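Local coordinates for protein DNA annealing helicase and endonuclease ZRANB3 (Homo sapiens, PDB 5MKW) that anneals complementary DNA strands and cuts DNA to help restart stalled or collapsed replication forks, this chain being its zinc-binding HNH nuclease domain, at residues 14-19 with 92-97; 26-31 with 70-75; 52-57 with 96-101; 41-46 with 61-66. All coordinates share one frame; numbering follows the deposited sequence.

The four contacts illustrate how a small domain assembles around a hairpin and a metal ion. Contacts 1 and 2, with centres about 7 Å apart, approach the neighbouring strands 92-96 and 72-76 from the helical N-terminal part of the chain. Contact 3 shares Cys96 and Thr97 with contact 1; Cys96 binds the zinc ion, and contact 3 adds a second ligand, Cys99. The centre of contact 3 lies about 11 Å from that of contact 2, to which Thr97 is tied by a hydrogen bond to the backbone of His70. Contact 4 is more peripheral, about 13 Å from contact 3 and 14 Å from contact 2 between centres, yet Met62 touches both Phe71 and Leu54, joining the helical outskirts to the core.

Contact 1. Residues 14-19 with 92-97; sequences ETEHGV and LQTLCT. With ZN (zinc ion), chain C.
A single carboxylate oxygen ties the end of helix 5-16 to strand 92-96, one arm of the beta hairpin in the His-Me finger core of this HNH domain. Glu16 OE1 accepts from Thr94 N through its syn lone pair, 2.7 Å away with an N-H...O angle of 149°. Through its anti lone pair the same OE1 takes the hydroxyl of Thr94, again 2.7 Å from OG1. Both donors can meet one acceptor because OG1 stands beside the threonine's own backbone N (chi1 -58°). Glu16 supplies the reach: beyond CG its chain is fully extended, and it slides past Thr94 in the opposite direction. The double grip would help keep the carboxylate ionised. The second oxygen, OE2, holds a water at 2.5 Å that also donates to Leu92 O, so the carboxylate follows the strand backbone over three residues. Another water accepts from Gly18 N and donates to Thr94 OG1, which therefore both gives and receives a hydrogen bond. The methyl branch of Thr94, anti to its N, turns to the chain beyond the helix, with Thr94 CG2 3.4 Å from Val19 O and packed beside Gly18. That chain is shaped by a type I' turn closed by Val19 N and Glu16 O, with His17 and Gly18 both at positive phi. Farther out, backbone bonds join Gly18 to Ala27 and Gln28, and Thr94 to Gln21, which follows the zinc ligand Cys20. At the strand's end, Cys96 SG binds the zinc ion at 2.4 Å.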
# COMPACT_ATOMS: atom_id res chain seq x y z
N GLU A 14 8.82 12.27 3.06
CA GLU A 14 9.79 13.39 2.90
C GLU A 14 10.74 13.06 1.74
O GLU A 14 11.28 13.97 1.13
CB GLU A 14 10.62 13.55 4.18
CG GLU A 14 9.92 14.25 5.33
CD GLU A 14 10.80 14.26 6.59
OE1 GLU A 14 10.24 14.22 7.71
OE2 GLU A 14 12.02 14.00 6.45
N THR A 15 11.06 11.78 1.57
CA THR A 15 11.94 11.34 0.53
C THR A 15 11.22 10.77 -0.70
O THR A 15 11.66 10.99 -1.81
CB THR A 15 12.97 10.31 1.07
OG1 THR A 15 13.88 10.97 1.95
CG2 THR A 15 13.79 9.73 -0.04
N GLU A 16 10.08 10.08 -0.54
CA GLU A 16 9.55 9.30 -1.66
C GLU A 16 8.28 9.89 -2.26
O GLU A 16 7.94 9.57 -3.41
CB GLU A 16 9.34 7.84 -1.19
CG GLU A 16 10.66 7.17 -0.94
CD GLU A 16 10.59 5.73 -0.51
OE1 GLU A 16 9.50 5.17 -0.28
OE2 GLU A 16 11.68 5.15 -0.35
N HIS A 17 7.66 10.82 -1.52
CA HIS A 17 6.50 11.56 -1.98
C HIS A 17 5.36 10.67 -2.48
O HIS A 17 4.66 11.03 -3.42
CB HIS A 17 6.87 12.54 -3.07
CG HIS A 17 8.01 13.41 -2.70
ND1 HIS A 17 7.89 14.43 -1.77
CD2 HIS A 17 9.33 13.29 -2.96
CE1 HIS A 17 9.08 14.97 -1.56
NE2 HIS A 17 9.97 14.28 -2.26
N GLY A 18 5.17 9.51 -1.85
CA GLY A 18 4.05 8.66 -2.20
C GLY A 18 4.21 7.97 -3.53
O GLY A 18 3.22 7.56 -4.13
N VAL A 19 5.47 7.77 -3.95
CA VAL A 19 5.79 7.03 -5.20
C VAL A 19 6.22 5.61 -4.92
O VAL A 19 7.05 5.38 -4.01
CB VAL A 19 6.95 7.70 -5.96
CG1 VAL A 19 7.26 6.93 -7.24
CG2 VAL A 19 6.58 9.14 -6.28
N LEU A 92 12.69 0.89 5.26
CA LEU A 92 11.32 1.19 4.88
C LEU A 92 11.17 1.82 3.49
O LEU A 92 12.04 2.54 3.02
CB LEU A 92 10.70 2.11 5.92
CG LEU A 92 10.62 1.54 7.34
CD1 LEU A 92 9.91 2.52 8.26
CD2 LEU A 92 9.92 0.20 7.36
N GLN A 93 10.02 1.59 2.87
CA GLN A 93 9.76 2.05 1.53
C GLN A 93 8.26 2.26 1.37
O GLN A 93 7.46 1.64 2.07
CB GLN A 93 10.30 1.08 0.49
CG GLN A 93 9.47 -0.20 0.35
CD GLN A 93 10.02 -1.22 -0.59
OE1 GLN A 93 9.81 -2.46 -0.43
NE2 GLN A 93 10.86 -0.77 -1.45
N THR A 94 7.93 3.11 0.40
CA THR A 94 6.59 3.34 -0.06
C THR A 94 6.23 2.28 -1.07
O THR A 94 6.97 2.00 -2.03
CB THR A 94 6.53 4.74 -0.74
OG1 THR A 94 6.95 5.75 0.19
CG2 THR A 94 5.13 5.03 -1.19
N LEU A 95 5.06 1.69 -0.84
CA LEU A 95 4.42 0.80 -1.81
C LEU A 95 3.03 1.34 -2.11
O LEU A 95 2.30 1.74 -1.19
CB LEU A 95 4.27 -0.63 -1.23
CG LEU A 95 5.50 -1.45 -0.86
CD1 LEU A 95 5.08 -2.85 -0.40
CD2 LEU A 95 6.47 -1.56 -2.01
N CYS A 96 2.61 1.28 -3.37
CA CYS A 96 1.22 1.47 -3.66
C CYS A 96 0.42 0.31 -3.02
O CYS A 96 0.98 -0.75 -2.63
CB CYS A 96 0.98 1.52 -5.19
SG CYS A 96 1.10 -0.06 -6.02
N THR A 97 -0.88 0.49 -2.90
CA THR A 97 -1.69 -0.51 -2.20
C THR A 97 -1.84 -1.82 -2.96
O THR A 97 -2.03 -2.84 -2.35
CB THR A 97 -3.03 0.07 -1.77
OG1 THR A 97 -3.56 0.91 -2.81
CG2 THR A 97 -2.81 0.90 -0.48
ZN ZN C . 3.30 -0.44 -6.77
O HOH W 1 12.88 3.09 0.38
O HOH W 2 5.74 8.07 0.58

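Contact 2. Residues 26-31 with 70-75; sequences NAQELF and HFWQVD
The ring of Phe71 has Phe31 over one face and a leucine at its rim. Phe31 CA stands almost exactly on the ring normal, 3.7 Å from the centroid of Phe71, a CH-pi contact made by the backbone of helix 27-36 itself. The Phe31 ring then turns its edge to the same face in an offset edge-to-face pair, the planes at 63° and the centroids 5.7 Å apart. In the plane of the Phe71 ring, Leu30 CD2 meets CE2 at 3.9 Å, the two side chains crossing at about a right angle. The indole of Trp72 is met at its edge instead. Trp72 NE1 donates to Gln28 OE1 at 2.9 Å, nearly straight at 165°, with the oxygen close to the indole plane and the donor in the carbonyl plane, although amide and indole planes are steeply inclined. A bend at chi2 of Gln28 (75°) brings the amide there, so the indole nitrogen is satisfied within the contact. Between the two aromatic sites sits Ala27, whose small side chain allows close approach: CB lies 3.9 Å from Trp72 CB and 3.4 Å from Phe71 O. The helix begins at Asn26, an N-cap whose OD1 accepts from Glu29 N at 3.0 Å. This is hydrophobic-core packing of helix 27-36 against the entry to strand 72-76. Around it, Arg9 of helix 5-16 makes a cation-pi contact with Trp72, Met62 of helix 56-64 touches Phe71, and strand 92-96 pairs through Leu95 with Gln73.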
# COMPACT_ATOMS: atom_id res chain seq x y z
N ASN A 26 2.74 7.02 -9.09
CA ASN A 26 2.67 8.13 -8.13
C ASN A 26 1.33 8.08 -7.40
O ASN A 26 0.32 8.61 -7.87
CB ASN A 26 2.88 9.50 -8.79
CG ASN A 26 3.00 10.59 -7.74
OD1 ASN A 26 2.47 10.51 -6.63
ND2 ASN A 26 3.79 11.57 -8.06
N ALA A 27 1.33 7.34 -6.30
CA ALA A 27 0.10 6.98 -5.65
C ALA A 27 -0.49 8.20 -4.95
O ALA A 27 -1.71 8.36 -4.90
CB ALA A 27 0.35 5.85 -4.67
N GLN A 28 0.37 9.09 -4.47
CA GLN A 28 -0.11 10.31 -3.86
C GLN A 28 -0.83 11.25 -4.83
O GLN A 28 -1.81 11.89 -4.48
CB GLN A 28 1.00 11.05 -3.15
CG GLN A 28 0.59 12.39 -2.51
CD GLN A 28 -0.21 12.19 -1.22
OE1 GLN A 28 -0.34 11.04 -0.69
NE2 GLN A 28 -0.75 13.26 -0.71
N GLU A 29 -0.32 11.35 -6.05
CA GLU A 29 -0.94 12.19 -7.07
C GLU A 29 -2.34 11.66 -7.43
O GLU A 29 -3.28 12.44 -7.56
CB GLU A 29 -0.07 12.17 -8.32
CG GLU A 29 -0.77 12.61 -9.60
CD GLU A 29 0.18 12.61 -10.82
OE1 GLU A 29 0.51 11.50 -11.33
OE2 GLU A 29 0.62 13.71 -11.23
N LEU A 30 -2.48 10.34 -7.53
CA LEU A 30 -3.83 9.76 -7.73
C LEU A 30 -4.79 10.03 -6.54
O LEU A 30 -5.98 10.35 -6.73
CB LEU A 30 -3.73 8.25 -7.99
CG LEU A 30 -5.07 7.61 -8.46
CD1 LEU A 30 -5.50 8.21 -9.83
CD2 LEU A 30 -4.93 6.09 -8.52
N PHE A 31 -4.31 9.86 -5.32
CA PHE A 31 -5.08 10.21 -4.11
C PHE A 31 -5.65 11.64 -4.23
O PHE A 31 -6.84 11.86 -4.00
CB PHE A 31 -4.21 10.13 -2.82
CG PHE A 31 -4.84 10.82 -1.64
CD1 PHE A 31 -6.07 10.37 -1.12
CD2 PHE A 31 -4.32 12.01 -1.15
CE1 PHE A 31 -6.76 11.08 -0.14
CE2 PHE A 31 -5.00 12.73 -0.17
CZ PHE A 31 -6.23 12.26 0.33
N HIS A 70 -5.48 4.40 1.38
CA HIS A 70 -6.03 3.58 0.32
C HIS A 70 -5.12 3.46 -0.87
O HIS A 70 -5.30 2.56 -1.71
CB HIS A 70 -7.38 4.12 -0.18
CG HIS A 70 -8.48 4.01 0.80
ND1 HIS A 70 -9.41 5.01 0.97
CD2 HIS A 70 -8.85 2.99 1.62
CE1 HIS A 70 -10.32 4.61 1.84
NE2 HIS A 70 -10.02 3.38 2.22
N PHE A 71 -4.21 4.41 -1.01
CA PHE A 71 -3.37 4.52 -2.21
C PHE A 71 -1.92 4.03 -1.98
O PHE A 71 -1.32 3.45 -2.89
CB PHE A 71 -3.40 5.98 -2.68
CG PHE A 71 -4.75 6.42 -3.18
CD1 PHE A 71 -5.75 6.79 -2.29
CD2 PHE A 71 -5.08 6.26 -4.51
CE1 PHE A 71 -7.03 7.12 -2.74
CE2 PHE A 71 -6.34 6.56 -4.96
CZ PHE A 71 -7.32 7.02 -4.08
N TRP A 72 -1.33 4.36 -0.83
CA TRP A 72 0.04 3.90 -0.52
C TRP A 72 0.20 3.59 0.97
O TRP A 72 -0.52 4.11 1.81
CB TRP A 72 1.14 4.89 -0.99
CG TRP A 72 1.12 6.22 -0.39
CD1 TRP A 72 0.42 7.31 -0.82
CD2 TRP A 72 1.86 6.66 0.76
NE1 TRP A 72 0.64 8.39 -0.00
CE2 TRP A 72 1.54 8.03 0.96
CE3 TRP A 72 2.78 6.05 1.61
CZ2 TRP A 72 2.10 8.79 1.99
CZ3 TRP A 72 3.31 6.81 2.68
CH2 TRP A 72 2.99 8.18 2.82
N GLN A 73 1.18 2.73 1.25
CA GLN A 73 1.52 2.23 2.57
C GLN A 73 3.05 2.20 2.68
O GLN A 73 3.73 1.99 1.67
CB GLN A 73 1.02 0.78 2.71
CG GLN A 73 -0.48 0.62 2.80
CD GLN A 73 -1.01 1.17 4.11
OE1 GLN A 73 -0.35 1.03 5.15
NE2 GLN A 73 -2.07 1.98 4.05
N VAL A 74 3.59 2.38 3.90
CA VAL A 74 4.99 2.09 4.19
C VAL A 74 5.16 0.61 4.49
O VAL A 74 4.35 0.01 5.22
CB VAL A 74 5.46 2.90 5.42
CG1 VAL A 74 6.88 2.53 5.81
CG2 VAL A 74 5.36 4.37 5.11
N ASP A 75 6.22 0.01 3.97
CA ASP A 75 6.48 -1.39 4.26
C ASP A 75 7.98 -1.63 4.27
O ASP A 75 8.78 -0.71 4.02
CB ASP A 75 5.78 -2.27 3.21
CG ASP A 75 5.45 -3.69 3.72
OD1 ASP A 75 6.08 -4.19 4.70
OD2 ASP A 75 4.62 -4.34 3.05

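Contact 3. Residues 52-57 with 96-101; sequences SKLPLE and CTVCHK. With ZN (zinc ion), chain C.
The chain passes nearest the first turn of helix 97-118 where Leu54 CA comes within 6.1 Å of Val98 CA, in an irregular link between a 3-10 turn and helix 56-64, and no hydrogen bond crosses. Leu54 carries the contact. With CG beside its backbone N (chi1 -70°) and the chain extended at chi2, its CD2 methyl settles among three side chains of the helix. Leu54 CD2 lies 3.6 Å from Thr97 OG1 and equally close to Lys101 CE, the leucine side chain crossing both at about a right angle. Val98 CG2 packs against the same Leu54 CD2 at 3.8 Å, its chain crossing obliquely. The threonine oxygen is engaged elsewhere: OG1 lies between backbone N and carbonyl carbon and hydrogen-bonds His70 O. Lys101 contributes its aliphatic part, with CE 3.7 Å from Pro55 CD as the two side chains meet tip to tip. A bend at chi4 then leads its ammonium off to a weak hydrogen bond with Gln58 of helix 56-64. On the other flank, Lys53 offers only its base, CB being 4.1 Å from Val98 CG2. The helix so covered starts at Cys96, whose SG accepts from Cys99 N at 3.4 Å and 171°; such an N-H would help to stabilise thiolate charge. Cys99 SG reaches the zinc at 2.3 Å. Two CxxC pairs grip this ion in a Cys4 site that joins the N-terminal part of the chain, through Cys20 and Cys23, to the hairpin-to-helix junction of the beta-beta-alpha core of an HNH domain.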
# COMPACT_ATOMS: atom_id res chain seq x y z
N SER A 52 -7.55 -0.40 -10.33
CA SER A 52 -8.57 -1.36 -10.77
C SER A 52 -8.33 -2.75 -10.22
O SER A 52 -9.27 -3.57 -10.14
CB SER A 52 -8.60 -1.44 -12.29
OG SER A 52 -7.43 -2.07 -12.78
N LYS A 53 -7.11 -3.01 -9.77
CA LYS A 53 -6.76 -4.30 -9.21
C LYS A 53 -7.01 -4.43 -7.71
O LYS A 53 -6.82 -5.49 -7.17
CB LYS A 53 -5.31 -4.61 -9.51
CG LYS A 53 -5.07 -4.91 -10.98
CD LYS A 53 -3.61 -5.27 -11.19
CE LYS A 53 -3.38 -5.90 -12.57
NZ LYS A 53 -2.19 -6.80 -12.53
N LEU A 54 -7.47 -3.39 -7.06
CA LEU A 54 -7.76 -3.45 -5.63
C LEU A 54 -9.07 -4.20 -5.39
O LEU A 54 -9.90 -4.24 -6.27
CB LEU A 54 -7.87 -2.05 -5.06
CG LEU A 54 -6.53 -1.29 -5.01
CD1 LEU A 54 -6.76 0.19 -4.86
CD2 LEU A 54 -5.65 -1.85 -3.89
N PRO A 55 -9.28 -4.72 -4.16
CA PRO A 55 -10.59 -5.30 -3.83
C PRO A 55 -11.76 -4.34 -3.97
O PRO A 55 -11.64 -3.14 -3.67
CB PRO A 55 -10.43 -5.73 -2.34
CG PRO A 55 -8.98 -5.73 -2.05
CD PRO A 55 -8.38 -4.70 -3.01
N LEU A 56 -12.88 -4.87 -4.46
CA LEU A 56 -14.12 -4.14 -4.61
C LEU A 56 -14.50 -3.41 -3.33
O LEU A 56 -14.97 -2.30 -3.38
CB LEU A 56 -15.23 -5.09 -5.02
CG LEU A 56 -16.62 -4.48 -5.09
CD1 LEU A 56 -16.68 -3.33 -6.11
CD2 LEU A 56 -17.63 -5.54 -5.49
N GLU A 57 -14.28 -4.05 -2.20
CA GLU A 57 -14.60 -3.45 -0.91
C GLU A 57 -13.81 -2.14 -0.73
O GLU A 57 -14.33 -1.11 -0.31
CB GLU A 57 -14.22 -4.48 0.19
CG GLU A 57 -14.35 -3.98 1.63
CD GLU A 57 -15.82 -3.77 2.04
OE1 GLU A 57 -16.71 -4.48 1.50
OE2 GLU A 57 -16.09 -2.91 2.91
N CYS A 96 2.61 1.28 -3.37
CA CYS A 96 1.22 1.47 -3.66
C CYS A 96 0.42 0.31 -3.02
O CYS A 96 0.98 -0.75 -2.63
CB CYS A 96 0.98 1.52 -5.19
SG CYS A 96 1.10 -0.06 -6.02
N THR A 97 -0.88 0.49 -2.90
CA THR A 97 -1.69 -0.51 -2.20
C THR A 97 -1.84 -1.82 -2.96
O THR A 97 -2.03 -2.84 -2.35
CB THR A 97 -3.03 0.07 -1.77
OG1 THR A 97 -3.56 0.91 -2.81
CG2 THR A 97 -2.81 0.90 -0.48
N VAL A 98 -1.69 -1.81 -4.28
CA VAL A 98 -1.73 -3.02 -5.07
C VAL A 98 -0.45 -3.84 -4.82
O VAL A 98 -0.50 -5.02 -4.52
CB VAL A 98 -1.92 -2.71 -6.57
CG1 VAL A 98 -1.64 -3.93 -7.43
CG2 VAL A 98 -3.34 -2.20 -6.83
N CYS A 99 0.69 -3.20 -4.86
CA CYS A 99 1.93 -3.90 -4.47
C CYS A 99 1.93 -4.37 -3.00
O CYS A 99 2.47 -5.41 -2.65
CB CYS A 99 3.14 -3.01 -4.72
SG CYS A 99 3.47 -2.72 -6.49
N HIS A 100 1.40 -3.54 -2.13
CA HIS A 100 1.36 -3.88 -0.73
C HIS A 100 0.49 -5.14 -0.51
O HIS A 100 0.84 -6.01 0.28
CB HIS A 100 0.82 -2.75 0.08
CG HIS A 100 0.80 -3.03 1.53
ND1 HIS A 100 -0.37 -3.01 2.27
CD2 HIS A 100 1.80 -3.24 2.41
CE1 HIS A 100 -0.07 -3.15 3.55
NE2 HIS A 100 1.22 -3.43 3.64
N LYS A 101 -0.66 -5.20 -1.17
CA LYS A 101 -1.53 -6.37 -1.08
C LYS A 101 -0.95 -7.67 -1.69
O LYS A 101 -1.15 -8.75 -1.11
CB LYS A 101 -2.87 -6.06 -1.70
CG LYS A 101 -3.70 -5.19 -0.79
CD LYS A 101 -5.02 -4.88 -1.40
CE LYS A 101 -5.62 -3.66 -0.74
NZ LYS A 101 -6.02 -3.96 0.64
ZN ZN C . 3.30 -0.44 -6.77

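Contact 4. Residues 41-46 with 61-66; sequences QRKNLL and EMIRNP
Arg42 stretches from helix 39-47 across the last turn of helix 56-64, its chain extended from CG to NE after a first torsion that sets CG beside the backbone N (chi1 -66°). Arg42 NH1 donates to Ile63 O at 2.9 Å and 158°; the oxygen lies in the guanidinium plane, whereas the donor stands above the carbonyl plane. Pro66 covers one guanidinium face: Pro66 CD lies 3.5 Å from Arg42 CZ, over the centre of the group. Two further bonds run to helix 27-36, from Arg42 NE to Leu34 O and from NH2 to Arg35 O, so the flat cation is fixed in rotation by backbone carbonyls near two helix ends, whose partial negative charge would suit it. Helices 39-47 and 56-64, consecutive in the chain, pack together at the periphery of the HNH domain, and apolar side chains meet alongside the arginine, between the two helices. Leu46 divides its branches: CD1 meets Ile63 CG1 at 3.8 Å, while CD2 meets Met62 CE, also at 3.8 Å. The methionine brings that methyl round through a bend at chi3 (87°). Ile63 puts CG1 beside its backbone N, and its CD1 ends 3.9 Å from Lys43 CB, at the base of an extended lysine.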
# COMPACT_ATOMS: atom_id res chain seq x y z
N GLN A 41 -17.55 10.98 -10.39
CA GLN A 41 -16.46 10.62 -11.33
C GLN A 41 -15.45 9.60 -10.80
O GLN A 41 -14.60 9.15 -11.55
CB GLN A 41 -15.72 11.88 -11.73
CG GLN A 41 -16.61 12.84 -12.50
CD GLN A 41 -15.88 14.13 -12.72
OE1 GLN A 41 -14.65 14.18 -12.56
NE2 GLN A 41 -16.63 15.21 -12.92
N ARG A 42 -15.51 9.26 -9.52
CA ARG A 42 -14.42 8.47 -8.89
C ARG A 42 -14.32 7.03 -9.39
O ARG A 42 -13.24 6.54 -9.67
CB ARG A 42 -14.57 8.49 -7.38
CG ARG A 42 -14.36 9.87 -6.80
CD ARG A 42 -14.35 9.82 -5.29
NE ARG A 42 -13.96 11.07 -4.69
CZ ARG A 42 -14.46 11.53 -3.55
NH1 ARG A 42 -15.46 10.91 -2.96
NH2 ARG A 42 -14.07 12.70 -3.09
N LYS A 43 -15.46 6.41 -9.65
CA LYS A 43 -15.45 5.02 -10.05
C LYS A 43 -14.67 4.88 -11.36
O LYS A 43 -13.78 4.02 -11.49
CB LYS A 43 -16.88 4.48 -10.17
CG LYS A 43 -17.00 3.00 -10.50
CD LYS A 43 -18.47 2.68 -10.76
CE LYS A 43 -18.70 1.19 -10.87
NZ LYS A 43 -20.07 0.83 -10.40
N ASN A 44 -14.99 5.69 -12.35
CA ASN A 44 -14.32 5.55 -13.65
C ASN A 44 -12.85 5.86 -13.59
O ASN A 44 -12.06 5.18 -14.24
CB ASN A 44 -14.98 6.43 -14.72
CG ASN A 44 -16.33 5.90 -15.17
OD1 ASN A 44 -16.64 4.69 -15.05
ND2 ASN A 44 -17.14 6.79 -15.74
N LEU A 45 -12.47 6.85 -12.79
CA LEU A 45 -11.05 7.12 -12.55
C LEU A 45 -10.35 5.89 -11.96
O LEU A 45 -9.22 5.58 -12.33
CB LEU A 45 -10.87 8.31 -11.60
CG LEU A 45 -11.27 9.68 -12.19
CD1 LEU A 45 -11.28 10.73 -11.08
CD2 LEU A 45 -10.38 10.13 -13.35
N LEU A 46 -10.97 5.26 -10.96
CA LEU A 46 -10.32 4.17 -10.28
C LEU A 46 -10.16 2.97 -11.20
O LEU A 46 -9.15 2.28 -11.14
CB LEU A 46 -11.08 3.77 -9.02
CG LEU A 46 -11.02 4.76 -7.85
CD1 LEU A 46 -12.10 4.46 -6.82
CD2 LEU A 46 -9.64 4.73 -7.17
N GLU A 61 -14.97 1.98 -0.81
CA GLU A 61 -14.61 3.00 0.21
C GLU A 61 -13.95 4.22 -0.42
O GLU A 61 -14.13 5.36 0.04
CB GLU A 61 -13.63 2.46 1.21
CG GLU A 61 -14.22 1.48 2.20
CD GLU A 61 -13.13 0.88 3.05
OE1 GLU A 61 -12.03 1.51 3.16
OE2 GLU A 61 -13.32 -0.25 3.54
N MET A 62 -13.12 3.94 -1.40
CA MET A 62 -12.44 5.01 -2.15
C MET A 62 -13.38 5.91 -2.96
O MET A 62 -13.07 7.06 -3.18
CB MET A 62 -11.37 4.39 -3.05
CG MET A 62 -10.20 3.80 -2.24
SD MET A 62 -9.22 2.58 -3.12
CE MET A 62 -7.99 3.52 -4.00
N ILE A 63 -14.49 5.37 -3.45
CA ILE A 63 -15.49 6.18 -4.15
C ILE A 63 -16.20 7.11 -3.16
O ILE A 63 -16.49 8.27 -3.46
CB ILE A 63 -16.49 5.25 -4.87
CG1 ILE A 63 -15.82 4.55 -6.05
CG2 ILE A 63 -17.73 6.01 -5.30
CD1 ILE A 63 -16.53 3.28 -6.50
N ARG A 64 -16.48 6.60 -1.96
CA ARG A 64 -17.21 7.36 -0.96
C ARG A 64 -16.29 8.43 -0.37
O ARG A 64 -16.70 9.58 -0.19
CB ARG A 64 -17.69 6.41 0.15
CG ARG A 64 -18.41 7.07 1.31
CD ARG A 64 -19.13 6.01 2.16
NE ARG A 64 -19.16 4.68 1.54
CZ ARG A 64 -18.40 3.67 1.92
NH1 ARG A 64 -17.54 3.84 2.91
NH2 ARG A 64 -18.47 2.49 1.32
N ASN A 65 -15.09 8.03 -0.00
CA ASN A 65 -14.23 8.87 0.81
C ASN A 65 -12.78 8.43 0.78
O ASN A 65 -12.32 7.71 1.66
CB ASN A 65 -14.74 8.88 2.24
CG ASN A 65 -13.89 9.78 3.15
OD1 ASN A 65 -13.35 10.80 2.73
ND2 ASN A 65 -13.81 9.40 4.40
N PRO A 66 -12.07 8.82 -0.27
CA PRO A 66 -10.72 8.29 -0.38
C PRO A 66 -9.83 8.87 0.73
O PRO A 66 -10.01 10.04 1.15
CB PRO A 66 -10.27 8.75 -1.76
CG PRO A 66 -11.15 9.89 -2.11
CD PRO A 66 -12.46 9.63 -1.44